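Local coordinates for protein calcium dodecin (Mycobacterium tuberculosis, PDB 3ONR) that binds calcium ions between subunits of a hollow twelve-subunit sphere and may also sequester other small ligands, at residues D31-D34 and D35-V38. The protein carries 2 engineered substitutions. Numbering follows the deposited sequence.
Sequences DSVD and DIRV
V33 and I36 meet on the inner side of the turn that leads from helix 18-32 into strand 38-48. This is the helix-to-strand connection of the dodecin fold, a helix packed on an antiparallel three-stranded sheet. V38 then pairs with a strand of a neighbouring subunit. The CG2 methyl of V33 presses on the end of the I36 chain, 3.5 Å from CD1, which is tight for two carbons. I36 CG1 lies beside its backbone N, and the chain runs straight on to CD1. V33 also lies on F64 and I36 on V62, so the pair joins the turn to strand 54-65.

On the outer side, R37 folds back over the chain. A bend at chi2 (-58°) brings its guanidinium round to the backbone of D34. R37 NH2 gives a hydrogen bond to D34 O, at 3.2 Å and 153° at the hydrogen. The oxygen lies in the guanidinium plane, and the N-H meets a lone pair of D34 O, in the carbonyl plane.

The carboxylates of D34 and D35 are neighbours, with D34 OD2 3.9 Å from D35 OD1 and their planes 61° apart. D35 OD2 accepts a hydrogen bond from K65 N.

The turn is probably held by the apolar contact and these two bonds. The like charges probably repel; K65 N-H would offset this for D35, as the more distant R37 may for D34.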
ATOM      1  N   ASP A  31      26.060 -16.579  -8.174  1.00 34.28           N
ATOM      2  CA  ASP A  31      27.072 -16.958  -9.180  1.00 36.79           C
ATOM      3  C   ASP A  31      27.767 -15.719  -9.669  1.00 37.30           C
ATOM      4  O   ASP A  31      28.857 -15.829 -10.229  1.00 38.19           O
ATOM      5  CB  ASP A  31      26.455 -17.611 -10.420  1.00 39.37           C
ATOM      6  CG  ASP A  31      25.935 -19.037 -10.173  1.00 44.79           C
ATOM      7  OD1 ASP A  31      26.363 -19.732  -9.204  1.00 51.84           O
ATOM      8  OD2 ASP A  31      25.059 -19.478 -10.965  1.00 52.12           O
ATOM      9  N   SER A  32      27.131 -14.555  -9.490  1.00 35.28           N
ATOM     10  CA  SER A  32      27.632 -13.242  -9.952  1.00 36.59           C
ATOM     11  C   SER A  32      28.229 -12.386  -8.869  1.00 37.79           C
ATOM     12  O   SER A  32      29.220 -11.674  -9.097  1.00 39.70           O
ATOM     13  CB  SER A  32      26.512 -12.390 -10.528  1.00 33.79           C
ATOM     14  OG  SER A  32      26.177 -12.801 -11.834  1.00 37.31           O
ATOM     15  N   VAL A  33      27.627 -12.391  -7.692  1.00 36.63           N
ATOM     16  CA  VAL A  33      28.129 -11.548  -6.623  1.00 37.64           C
ATOM     17  C   VAL A  33      28.267 -12.405  -5.387  1.00 38.38           C
ATOM     18  O   VAL A  33      27.525 -13.353  -5.182  1.00 37.69           O
ATOM     19  CB  VAL A  33      27.231 -10.292  -6.428  1.00 36.15           C
ATOM     20  CG1 VAL A  33      26.800  -9.696  -7.778  1.00 37.97           C
ATOM     21  CG2 VAL A  33      25.985 -10.660  -5.705  1.00 35.27           C
ATOM     22  N   ASP A  34      29.244 -12.086  -4.569  1.00 40.07           N
ATOM     23  CA  ASP A  34      29.541 -12.915  -3.427  1.00 44.00           C
ATOM     24  C   ASP A  34      28.880 -12.364  -2.126  1.00 43.18           C
ATOM     25  O   ASP A  34      28.869 -13.028  -1.107  1.00 44.13           O
ATOM     26  CB  ASP A  34      31.068 -13.024  -3.297  1.00 47.75           C
ATOM     27  CG  ASP A  34      31.764 -11.636  -3.249  1.00 51.41           C
ATOM     28  OD1 ASP A  34      32.984 -11.577  -2.940  1.00 59.04           O
ATOM     29  OD2 ASP A  34      31.091 -10.601  -3.503  1.00 55.45           O
ATOM     30  N   ASP A  35      28.285 -11.174  -2.165  1.00 42.08           N
ATOM     31  CA  ASP A  35      27.868 -10.576  -0.884  1.00 43.67           C
ATOM     32  C   ASP A  35      26.366 -10.623  -0.515  1.00 41.94           C
ATOM     33  O   ASP A  35      25.904  -9.869   0.340  1.00 42.94           O
ATOM     34  CB  ASP A  35      28.475  -9.163  -0.694  1.00 44.09           C
ATOM     35  CG  ASP A  35      28.065  -8.155  -1.822  1.00 43.66           C
ATOM     36  OD1 ASP A  35      27.769  -8.582  -2.976  1.00 38.50           O
ATOM     37  OD2 ASP A  35      28.045  -6.932  -1.496  1.00 43.75           O
ATOM     38  N   ILE A  36      25.602 -11.507  -1.129  1.00 39.53           N
ATOM     39  CA  ILE A  36      24.186 -11.532  -0.789  1.00 36.11           C
ATOM     40  C   ILE A  36      23.890 -12.342   0.463  1.00 36.28           C
ATOM     41  O   ILE A  36      24.226 -13.549   0.551  1.00 36.70           O
ATOM     42  CB  ILE A  36      23.373 -12.026  -1.935  1.00 35.22           C
ATOM     43  CG1 ILE A  36      23.398 -10.993  -3.044  1.00 32.49           C
ATOM     44  CG2 ILE A  36      21.942 -12.230  -1.465  1.00 35.06           C
ATOM     45  CD1 ILE A  36      22.902 -11.519  -4.352  1.00 33.08           C
ATOM     46  N   ARG A  37      23.273 -11.680   1.438  1.00 33.75           N
ATOM     47  CA  ARG A  37      23.033 -12.351   2.741  1.00 34.67           C
ATOM     48  C   ARG A  37      21.543 -12.457   3.057  1.00 31.90           C
ATOM     49  O   ARG A  37      21.140 -13.151   4.000  1.00 32.35           O
ATOM     50  CB  ARG A  37      23.702 -11.629   3.912  1.00 36.23           C
ATOM     51  CG  ARG A  37      25.227 -11.743   3.893  1.00 42.38           C
ATOM     52  CD  ARG A  37      25.619 -13.225   3.909  1.00 44.68           C
ATOM     53  NE  ARG A  37      27.066 -13.359   4.105  1.00 54.39           N
ATOM     54  CZ  ARG A  37      27.958 -13.360   3.118  1.00 55.16           C
ATOM     55  NH1 ARG A  37      29.262 -13.476   3.396  1.00 61.51           N
ATOM     56  NH2 ARG A  37      27.560 -13.259   1.854  1.00 53.30           N
ATOM     57  N   VAL A  38      20.747 -11.736   2.294  1.00 28.36           N
ATOM     58  CA  VAL A  38      19.316 -11.701   2.536  1.00 26.99           C
ATOM     59  C   VAL A  38      18.587 -11.580   1.255  1.00 24.73           C
ATOM     60  O   VAL A  38      19.111 -10.904   0.364  1.00 24.28           O
ATOM     61  CB  VAL A  38      18.875 -10.608   3.557  1.00 29.72           C
ATOM     62  CG1 VAL A  38      19.031  -9.214   3.023  1.00 30.64           C
ATOM     63  CG2 VAL A  38      17.413 -10.796   3.906  1.00 29.98           C
TER